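Local structure of periplasmic cell division protein (SufI) (Aquifex aeolicus, 6SYY) at residues Tyr54-Asp59 against Val94-Lys99; Gly100-Ala105 against Tyr144-Ile149; Glu412-Gly417 against Gly518-Tyr523. The protein binds copper ions and probably acts as an oxidoreductase of the multicopper oxidase family. All coordinates share one frame; numbering follows the deposited sequence.

Contact 1: Tyr54-Asp59 against Val94-Lys99; sequences YFLFPD and VIFLRK
Phe55 is bonded to strand 94-98 through both its N and its O: the N donates to Val94 O at 2.8 Å, and the O accepts from Phe96 N at 2.8 Å, with a nearly straight N-H...O angle of 174°. One step on, just past the end of strand 54-56, Phe57 N reaches Phe96 O at 3.1 Å. The two strands run parallel, their short axes 27° apart, and pair Tyr54 with Val94, Phe55 with Ile95 and Leu56 with Phe96. Phe57 carries much of the packing. Its CB lies 3.5 Å from Leu97 CD2 and also close to Phe96 O. CG has Leu97 CD2 and Ile95 CG2 at similar distances. CD1 presses on Ile95 CG2 at 3.6 Å and also meets the rim of the Phe55 ring in that ring's plane. The first torsion of Phe57, -144° and well short of fully anti, places CG where the ring runs side by side with Ile95 and Leu97. Beyond the two segments the Phe57 ring stacks on Phe103 and touches Val63 and Ile65. On the face bearing Tyr54, Leu56 and Phe96, the Phe96 ring brings CE1 to 3.8 Å from Tyr54 CB, while Leu56 CD2 approaches Phe96 CB at 3.9 Å. Strand 54-56 lies at one edge of a five-stranded sheet, and strand 94-98 pairs on its other side with strand 176-181. With Phe55 and Phe57 resting on Val63 of another sheet, the arrangement fits the beta sandwich of a cupredoxin-like domain. Across the pair, main-chain hydrogen bonds fix the register, while the side-chain contacts, being between carbon atoms, depend on close packing.

Contact 2: Gly100-Ala105 against Tyr144-Ile149; sequences GQTFSA and YPDFTI
Gly100 to Ala105 and Tyr144 to Ile149 run antiparallel, their end-to-end directions 160° apart, and Thr102 faces Thr148 as a non-hydrogen-bonded pair. Gly100 N donates to Ile149 O at 2.8 Å, and Ile149 N returns a bond to Gln101 O at 2.9 Å. Further along, Phe103 N meets Phe147 O at 2.9 Å, and Tyr144 N meets Ala105 O at 2.9 Å. Where the two backbones part between these last two bonds, a water accepts from Ala105 N and lies close to Phe103 O and Tyr144 O. A second water links the hydroxyls of Thr102 and Thr148. Phe103 has CG anti to the backbone N (chi1 -177°), and its ring lies beside that of Phe147, the planes 58° apart. Phe103 CD1 comes to 3.3 Å from Phe147 CE1. Phe103 CB stands over the face of the Phe147 ring, and the same CB touches Ile149 CD1 at 3.7 Å. Strand 102-110 also pairs in parallel with strand 63-72, so this contact belongs to a second sheet of the cupredoxin-like domain, whose interior Phe103 enters, its ring edge-to-face with Trp119. An alanine at Phe103 would keep CB but would probably open a gap beside CE1 and CZ of Phe147 and leave the rings of Phe147 and Phe57 freer to turn. Asp146 OD1 takes a weak bond from Ser104 OG at 2.9 Å, its stronger partner being the Arg62 guanidinium in a salt bridge. The buried Gln101 amide is gripped at both ends: OE1 accepts from Arg98 N, while NE2 donates to Phe57 O and to Thr102 O, which it meets from above the carbonyl plane.

Contact 3: Glu412-Gly417 against Gly518-Tyr523; sequences ETWEDG and GMMVNY
Trp414 offers one face of its indole to Met520: the CE methyl sits 3.9 Å from the centroid of the five-membered ring, and SD lies 4.3 Å from that of the six-membered ring, a Met-aromatic contact. The bend of the Met520 chain at chi3 (45°) carries CE over the ring. Oxygens line the ring's edge in its plane, with Met520 O 3.1 Å from CE3 and Asn522 OD1 3.2 Å from CH2. The Asn522 amide stands 86° to the indole, its OD1 accepting from His131 NE2 and its ND2 donating to Tyr133 OH. Trp414 N donates to a lone pair of Gly518 O at 2.8 Å, which also takes Met520 N. Gly518 is the C-prime residue of a Schellman motif ending helix 512-516, in the domain whose His451, Cys509 and His514 bind a copper ion. Trp414 lies in a type I turn from Thr413 to Asp416, closed by Asp416 N to Thr413 O and braced by Asp416 OD2, whose anti lone pair receives Thr413 N at 2.6 Å, while Thr413 OG1 comes from above the carboxylate plane. The Met520 side chain lies about 4 Å from those of His161 and His508, ligands of one copper ion.

From the N terminus, contact 1 closes first, bringing strand 94-98 back alongside strand 54-56 over 34 intervening residues. Contact 2 opens at the very next residue, Gly100, and closes after 38 intervening residues. Contact 3 joins a loop after strand 407-409 to the last strand, 520-525, with 100 residues between. The three follow in series; none nests or crosses. Contacts 1 and 2 touch: Phe57 O and Gln101 NE2, 3.1 Å apart in a probable hydrogen bond, and Asp59 OD1, close to Thr102 N, join the segment after strand 54-56 to the start of strand 102-110. Contact 3 stays about 14 Å from contact 2 at the nearest atoms, in the C-terminal domain.

Contact 1: Tyr54-Asp59 against Val94-Lys99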
loop_
_atom_site.group_PDB
_atom_site.type_symbol
_atom_site.label_atom_id
_atom_site.label_comp_id
_atom_site.label_asym_id
_atom_site.label_seq_id
_atom_site.Cartn_x
_atom_site.Cartn_y
_atom_site.Cartn_z
ATOM N N TYR A 54 -14.346 -0.924 11.154
ATOM C CA TYR A 54 -13.419 0.157 11.435
ATOM C C TYR A 54 -13.151 0.233 12.930
ATOM O O TYR A 54 -13.958 -0.204 13.756
ATOM C CB TYR A 54 -13.942 1.502 10.916
ATOM C CG TYR A 54 -15.172 2.025 11.618
ATOM C CD1 TYR A 54 -16.443 1.603 11.243
ATOM C CD2 TYR A 54 -15.067 2.961 12.639
ATOM C CE1 TYR A 54 -17.570 2.087 11.875
ATOM C CE2 TYR A 54 -16.184 3.449 13.276
ATOM C CZ TYR A 54 -17.434 3.010 12.890
ATOM O OH TYR A 54 -18.552 3.498 13.523
ATOM N N PHE A 55 -11.994 0.788 13.268
ATOM C CA PHE A 55 -11.594 0.933 14.660
ATOM C C PHE A 55 -11.009 2.320 14.845
ATOM O O PHE A 55 -10.046 2.687 14.165
ATOM C CB PHE A 55 -10.584 -0.144 15.063
ATOM C CG PHE A 55 -10.112 -0.023 16.476
ATOM C CD1 PHE A 55 -10.966 -0.296 17.528
ATOM C CD2 PHE A 55 -8.814 0.368 16.755
ATOM C CE1 PHE A 55 -10.537 -0.182 18.833
ATOM C CE2 PHE A 55 -8.378 0.484 18.057
ATOM C CZ PHE A 55 -9.240 0.209 19.097
ATOM N N LEU A 56 -11.601 3.090 15.748
ATOM C CA LEU A 56 -11.101 4.419 16.078
ATOM C C LEU A 56 -9.963 4.251 17.077
ATOM O O LEU A 56 -10.189 4.052 18.273
ATOM C CB LEU A 56 -12.227 5.282 16.633
ATOM C CG LEU A 56 -13.502 5.237 15.789
ATOM C CD1 LEU A 56 -14.600 6.060 16.425
ATOM C CD2 LEU A 56 -13.229 5.717 14.375
ATOM N N PHE A 57 -8.736 4.310 16.584
ATOM C CA PHE A 57 -7.572 4.087 17.431
ATOM C C PHE A 57 -7.459 5.214 18.451
ATOM O O PHE A 57 -7.300 6.377 18.057
ATOM C CB PHE A 57 -6.320 4.003 16.572
ATOM C CG PHE A 57 -5.305 3.017 17.065
ATOM C CD1 PHE A 57 -5.253 1.738 16.537
ATOM C CD2 PHE A 57 -4.392 3.371 18.047
ATOM C CE1 PHE A 57 -4.309 0.822 16.985
ATOM C CE2 PHE A 57 -3.448 2.461 18.503
ATOM C CZ PHE A 57 -3.405 1.187 17.967
ATOM N N PRO A 58 -7.540 4.928 19.748
ATOM C CA PRO A 58 -7.539 6.001 20.744
ATOM C C PRO A 58 -6.191 6.699 20.824
ATOM O O PRO A 58 -5.152 6.166 20.428
ATOM C CB PRO A 58 -7.860 5.267 22.050
ATOM C CG PRO A 58 -7.326 3.895 21.832
ATOM C CD PRO A 58 -7.582 3.595 20.375
ATOM N N ASP A 59 -6.223 7.912 21.372
ATOM C CA ASP A 59 -5.047 8.772 21.456
ATOM C C ASP A 59 -4.273 8.445 22.733
ATOM O O ASP A 59 -4.747 8.704 23.845
ATOM C CB ASP A 59 -5.468 10.241 21.412
ATOM C CG ASP A 59 -4.290 11.192 21.457
ATOM O OD1 ASP A 59 -3.140 10.724 21.348
ATOM O OD2 ASP A 59 -4.517 12.410 21.609
ATOM N N VAL A 94 -10.350 -1.475 9.359
ATOM C CA VAL A 94 -9.761 -0.217 8.922
ATOM C C VAL A 94 -9.469 0.605 10.169
ATOM O O VAL A 94 -10.380 0.946 10.930
ATOM C CB VAL A 94 -10.684 0.535 7.955
ATOM C CG1 VAL A 94 -10.144 1.926 7.694
ATOM C CG2 VAL A 94 -10.804 -0.233 6.652
ATOM N N ILE A 95 -8.200 0.884 10.405
ATOM C CA ILE A 95 -7.786 1.661 11.564
ATOM C C ILE A 95 -7.884 3.135 11.215
ATOM O O ILE A 95 -7.343 3.578 10.196
ATOM C CB ILE A 95 -6.358 1.292 11.995
ATOM C CG1 ILE A 95 -6.301 -0.160 12.476
ATOM C CG2 ILE A 95 -5.873 2.247 13.074
ATOM C CD1 ILE A 95 -4.904 -0.625 12.859
ATOM N N PHE A 96 -8.569 3.899 12.054
ATOM C CA PHE A 96 -8.673 5.336 11.868
ATOM C C PHE A 96 -7.744 6.050 12.839
ATOM O O PHE A 96 -7.655 5.686 14.015
ATOM C CB PHE A 96 -10.115 5.816 12.056
ATOM C CG PHE A 96 -10.945 5.737 10.804
ATOM C CD1 PHE A 96 -11.557 4.551 10.434
ATOM C CD2 PHE A 96 -11.111 6.852 9.996
ATOM C CE1 PHE A 96 -12.318 4.473 9.280
ATOM C CE2 PHE A 96 -11.872 6.782 8.843
ATOM C CZ PHE A 96 -12.474 5.590 8.480
ATOM N N LEU A 97 -7.041 7.061 12.330
ATOM C CA LEU A 97 -6.154 7.891 13.128
ATOM C C LEU A 97 -6.422 9.354 12.818
ATOM O O LEU A 97 -6.846 9.704 11.713
ATOM C CB LEU A 97 -4.679 7.582 12.854
ATOM C CG LEU A 97 -4.147 6.217 13.273
ATOM C CD1 LEU A 97 -2.739 6.033 12.743
ATOM C CD2 LEU A 97 -4.165 6.098 14.785
ATOM N N ARG A 98 -6.166 10.205 13.802
ATOM C CA ARG A 98 -6.214 11.646 13.617
ATOM C C ARG A 98 -4.791 12.181 13.659
ATOM O O ARG A 98 -4.004 11.788 14.527
ATOM C CB ARG A 98 -7.068 12.315 14.692
ATOM C CG ARG A 98 -7.266 13.791 14.464
ATOM C CD ARG A 98 -8.251 14.011 13.343
ATOM N NE ARG A 98 -8.264 15.395 12.888
ATOM C CZ ARG A 98 -9.166 15.883 12.045
ATOM N NH1 ARG A 98 -10.128 15.097 11.579
ATOM N NH2 ARG A 98 -9.110 17.154 11.672
ATOM N N LYS A 99 -4.454 13.059 12.717
ATOM C CA LYS A 99 -3.103 13.600 12.681
ATOM C C LYS A 99 -2.828 14.383 13.954
ATOM O O LYS A 99 -3.637 15.216 14.374
ATOM C CB LYS A 99 -2.907 14.495 11.458
ATOM C CG LYS A 99 -1.487 15.006 11.304
ATOM C CD LYS A 99 -1.373 15.946 10.122
ATOM C CE LYS A 99 0.042 16.478 9.986
ATOM N NZ LYS A 99 0.157 17.449 8.864
#

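Contact 2: Gly100-Ala105 against Tyr144-Ile149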
loop_
_atom_site.group_PDB
_atom_site.type_symbol
_atom_site.label_atom_id
_atom_site.label_comp_id
_atom_site.label_asym_id
_atom_site.label_seq_id
_atom_site.Cartn_x
_atom_site.Cartn_y
_atom_site.Cartn_z
ATOM N N GLY A 100 -1.686 14.102 14.573
ATOM C CA GLY A 100 -1.303 14.739 15.809
ATOM C C GLY A 100 -1.539 13.902 17.047
ATOM O O GLY A 100 -1.035 14.262 18.117
ATOM N N GLN A 101 -2.274 12.801 16.934
ATOM C CA GLN A 101 -2.540 11.957 18.087
ATOM C C GLN A 101 -1.336 11.072 18.410
ATOM O O GLN A 101 -0.432 10.868 17.593
ATOM C CB GLN A 101 -3.767 11.079 17.842
ATOM C CG GLN A 101 -3.473 9.832 17.032
ATOM C CD GLN A 101 -4.632 8.867 17.007
ATOM O OE1 GLN A 101 -5.574 9.031 16.232
ATOM N NE2 GLN A 101 -4.573 7.850 17.860
ATOM N N THR A 102 -1.337 10.539 19.629
ATOM C CA THR A 102 -0.343 9.556 20.037
ATOM C C THR A 102 -0.829 8.163 19.657
ATOM O O THR A 102 -2.019 7.854 19.764
ATOM C CB THR A 102 -0.072 9.639 21.540
ATOM O OG1 THR A 102 0.490 10.920 21.854
ATOM C CG2 THR A 102 0.904 8.553 21.974
ATOM N N PHE A 103 0.104 7.338 19.188
ATOM C CA PHE A 103 -0.158 5.990 18.695
ATOM C C PHE A 103 0.563 5.011 19.617
ATOM O O PHE A 103 1.796 4.923 19.589
ATOM C CB PHE A 103 0.319 5.875 17.244
ATOM C CG PHE A 103 0.030 4.550 16.591
ATOM C CD1 PHE A 103 1.022 3.589 16.472
ATOM C CD2 PHE A 103 -1.220 4.278 16.067
ATOM C CE1 PHE A 103 0.770 2.375 15.858
ATOM C CE2 PHE A 103 -1.481 3.061 15.456
ATOM C CZ PHE A 103 -0.484 2.110 15.351
ATOM N N SER A 104 -0.197 4.286 20.440
ATOM C CA SER A 104 0.342 3.379 21.459
ATOM C C SER A 104 -0.108 1.954 21.142
ATOM O O SER A 104 -1.172 1.523 21.590
ATOM C CB SER A 104 -0.124 3.797 22.856
ATOM O OG SER A 104 0.128 5.168 23.097
ATOM N N ALA A 105 0.706 1.211 20.394
ATOM C CA ALA A 105 0.321 -0.112 19.917
ATOM C C ALA A 105 1.221 -1.192 20.498
ATOM O O ALA A 105 2.436 -1.005 20.622
ATOM C CB ALA A 105 0.361 -0.190 18.389
ATOM N N TYR A 144 5.370 -1.248 20.703
ATOM C CA TYR A 144 5.880 -0.111 19.955
ATOM C C TYR A 144 5.943 1.104 20.869
ATOM O O TYR A 144 4.910 1.497 21.426
ATOM C CB TYR A 144 4.988 0.185 18.756
ATOM C CG TYR A 144 4.967 -0.901 17.714
ATOM C CD1 TYR A 144 4.146 -2.012 17.855
ATOM C CD2 TYR A 144 5.762 -0.808 16.580
ATOM C CE1 TYR A 144 4.125 -3.005 16.900
ATOM C CE2 TYR A 144 5.746 -1.793 15.620
ATOM C CZ TYR A 144 4.926 -2.889 15.781
ATOM O OH TYR A 144 4.917 -3.869 14.817
ATOM N N PRO A 145 7.109 1.714 21.062
ATOM C CA PRO A 145 7.166 2.970 21.817
ATOM C C PRO A 145 6.196 3.996 21.244
ATOM O O PRO A 145 5.992 4.073 20.029
ATOM C CB PRO A 145 8.624 3.415 21.656
ATOM C CG PRO A 145 9.376 2.154 21.389
ATOM C CD PRO A 145 8.443 1.265 20.621
ATOM N N ASP A 146 5.580 4.770 22.137
ATOM C CA ASP A 146 4.666 5.826 21.720
ATOM C C ASP A 146 5.321 6.727 20.683
ATOM O O ASP A 146 6.521 7.006 20.747
ATOM C CB ASP A 146 4.237 6.668 22.927
ATOM C CG ASP A 146 3.266 5.943 23.839
ATOM O OD1 ASP A 146 2.922 4.779 23.545
ATOM O OD2 ASP A 146 2.843 6.548 24.853
ATOM N N PHE A 147 4.528 7.175 19.714
ATOM C CA PHE A 147 4.974 8.234 18.824
ATOM C C PHE A 147 3.758 9.000 18.326
ATOM O O PHE A 147 2.617 8.553 18.461
ATOM C CB PHE A 147 5.815 7.692 17.658
ATOM C CG PHE A 147 5.060 6.800 16.715
ATOM C CD1 PHE A 147 4.835 5.470 17.028
ATOM C CD2 PHE A 147 4.596 7.288 15.502
ATOM C CE1 PHE A 147 4.151 4.642 16.157
ATOM C CE2 PHE A 147 3.908 6.468 14.623
ATOM C CZ PHE A 147 3.683 5.141 14.953
ATOM N N THR A 148 4.021 10.177 17.766
ATOM C CA THR A 148 2.974 11.052 17.264
ATOM C C THR A 148 2.757 10.810 15.775
ATOM O O THR A 148 3.718 10.726 15.003
ATOM C CB THR A 148 3.345 12.516 17.510
ATOM O OG1 THR A 148 3.594 12.722 18.905
ATOM C CG2 THR A 148 2.221 13.439 17.059
ATOM N N ILE A 149 1.493 10.697 15.375
ATOM C CA ILE A 149 1.141 10.608 13.961
ATOM C C ILE A 149 1.372 11.979 13.329
ATOM O O ILE A 149 0.686 12.945 13.668
ATOM C CB ILE A 149 -0.306 10.149 13.770
ATOM C CG1 ILE A 149 -0.526 8.789 14.443
ATOM C CG2 ILE A 149 -0.653 10.101 12.290
ATOM C CD1 ILE A 149 0.477 7.737 14.021
HETATM O O HOH W 1 3.477 10.642 21.224
HETATM O O HOH W 2 3.066 2.640 19.479
#

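Contact 3: Glu412-Gly417 against Gly518-Tyr523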
loop_
_atom_site.group_PDB
_atom_site.type_symbol
_atom_site.label_atom_id
_atom_site.label_comp_id
_atom_site.label_asym_id
_atom_site.label_seq_id
_atom_site.Cartn_x
_atom_site.Cartn_y
_atom_site.Cartn_z
ATOM N N GLU A 412 24.037 -5.687 -3.947
ATOM C CA GLU A 412 23.894 -6.292 -2.634
ATOM C C GLU A 412 22.477 -6.809 -2.419
ATOM O O GLU A 412 21.513 -6.300 -2.999
ATOM C CB GLU A 412 24.243 -5.289 -1.531
ATOM C CG GLU A 412 25.617 -4.676 -1.680
ATOM C CD GLU A 412 26.140 -4.102 -0.382
ATOM O OE1 GLU A 412 25.390 -3.352 0.276
ATOM O OE2 GLU A 412 27.296 -4.406 -0.017
ATOM N N THR A 413 22.364 -7.834 -1.583
ATOM C CA THR A 413 21.086 -8.284 -1.056
ATOM C C THR A 413 21.104 -8.144 0.459
ATOM O O THR A 413 22.124 -7.796 1.064
ATOM C CB THR A 413 20.778 -9.740 -1.442
ATOM O OG1 THR A 413 21.605 -10.630 -0.678
ATOM C CG2 THR A 413 21.014 -9.972 -2.929
ATOM N N TRP A 414 19.948 -8.413 1.065
ATOM C CA TRP A 414 19.844 -8.380 2.519
ATOM C C TRP A 414 20.879 -9.297 3.158
ATOM O O TRP A 414 21.506 -8.939 4.162
ATOM C CB TRP A 414 18.423 -8.770 2.937
ATOM C CG TRP A 414 18.105 -8.551 4.392
ATOM C CD1 TRP A 414 17.883 -9.512 5.336
ATOM C CD2 TRP A 414 17.959 -7.291 5.064
ATOM N NE1 TRP A 414 17.613 -8.930 6.552
ATOM C CE2 TRP A 414 17.655 -7.569 6.412
ATOM C CE3 TRP A 414 18.061 -5.956 4.656
ATOM C CZ2 TRP A 414 17.451 -6.561 7.355
ATOM C CZ3 TRP A 414 17.861 -4.954 5.596
ATOM C CH2 TRP A 414 17.559 -5.262 6.929
ATOM N N GLU A 415 21.104 -10.466 2.561
ATOM C CA GLU A 415 22.040 -11.447 3.099
ATOM C C GLU A 415 23.496 -11.029 2.946
ATOM O O GLU A 415 24.381 -11.808 3.320
ATOM C CB GLU A 415 21.817 -12.802 2.422
ATOM C CG GLU A 415 20.409 -13.007 1.867
ATOM C CD GLU A 415 19.332 -12.961 2.940
ATOM O OE1 GLU A 415 19.636 -13.295 4.104
ATOM O OE2 GLU A 415 18.184 -12.587 2.617
ATOM N N ASP A 416 23.769 -9.844 2.414
ATOM C CA ASP A 416 25.135 -9.351 2.225
ATOM C C ASP A 416 25.546 -8.406 3.349
ATOM O O ASP A 416 26.008 -7.292 3.111
ATOM C CB ASP A 416 25.263 -8.671 0.867
ATOM C CG ASP A 416 25.227 -9.655 -0.285
ATOM O OD1 ASP A 416 26.051 -10.593 -0.299
ATOM O OD2 ASP A 416 24.368 -9.498 -1.174
ATOM N N GLY A 417 25.372 -8.841 4.596
ATOM C CA GLY A 417 25.813 -8.086 5.749
ATOM C C GLY A 417 24.714 -7.392 6.524
ATOM O O GLY A 417 24.970 -6.922 7.639
ATOM N N GLY A 518 15.513 -11.090 -0.582
ATOM C CA GLY A 518 16.649 -10.270 -0.213
ATOM C C GLY A 518 16.759 -8.918 -0.885
ATOM O O GLY A 518 17.746 -8.216 -0.645
ATOM N N MET A 519 15.803 -8.514 -1.716
ATOM C CA MET A 519 15.830 -7.209 -2.361
ATOM C C MET A 519 15.478 -6.125 -1.354
ATOM O O MET A 519 14.429 -5.487 -1.464
ATOM C CB MET A 519 14.862 -7.195 -3.545
ATOM C CG MET A 519 15.116 -6.085 -4.537
ATOM S SD MET A 519 14.332 -6.380 -6.132
ATOM C CE MET A 519 14.962 -4.981 -7.060
ATOM N N MET A 520 16.355 -5.910 -0.377
ATOM C CA MET A 520 16.069 -5.046 0.760
ATOM C C MET A 520 17.388 -4.653 1.407
ATOM O O MET A 520 18.263 -5.505 1.588
ATOM C CB MET A 520 15.158 -5.786 1.753
ATOM C CG MET A 520 15.046 -5.185 3.131
ATOM S SD MET A 520 13.886 -6.135 4.140
ATOM C CE MET A 520 14.380 -7.817 3.773
ATOM N N VAL A 521 17.541 -3.366 1.724
ATOM C CA VAL A 521 18.726 -2.851 2.405
ATOM C C VAL A 521 18.287 -1.847 3.464
ATOM O O VAL A 521 17.142 -1.392 3.486
ATOM C CB VAL A 521 19.730 -2.178 1.440
ATOM C CG1 VAL A 521 20.327 -3.186 0.478
ATOM C CG2 VAL A 521 19.062 -1.035 0.690
ATOM N N ASN A 522 19.220 -1.504 4.346
ATOM C CA ASN A 522 19.044 -0.390 5.264
ATOM C C ASN A 522 19.674 0.863 4.674
ATOM O O ASN A 522 20.634 0.798 3.904
ATOM C CB ASN A 522 19.697 -0.661 6.625
ATOM C CG ASN A 522 19.115 -1.862 7.348
ATOM O OD1 ASN A 522 17.908 -2.093 7.341
ATOM N ND2 ASN A 522 19.983 -2.627 7.996
ATOM N N TYR A 523 19.127 2.014 5.050
ATOM C CA TYR A 523 19.850 3.270 4.959
ATOM C C TYR A 523 19.677 3.995 6.287
ATOM O O TYR A 523 18.820 3.641 7.101
ATOM C CB TYR A 523 19.396 4.137 3.765
ATOM C CG TYR A 523 18.051 4.804 3.921
ATOM C CD1 TYR A 523 17.956 6.131 4.321
ATOM C CD2 TYR A 523 16.875 4.116 3.653
ATOM C CE1 TYR A 523 16.726 6.753 4.462
ATOM C CE2 TYR A 523 15.638 4.729 3.787
ATOM C CZ TYR A 523 15.571 6.049 4.194
ATOM O OH TYR A 523 14.352 6.676 4.330
#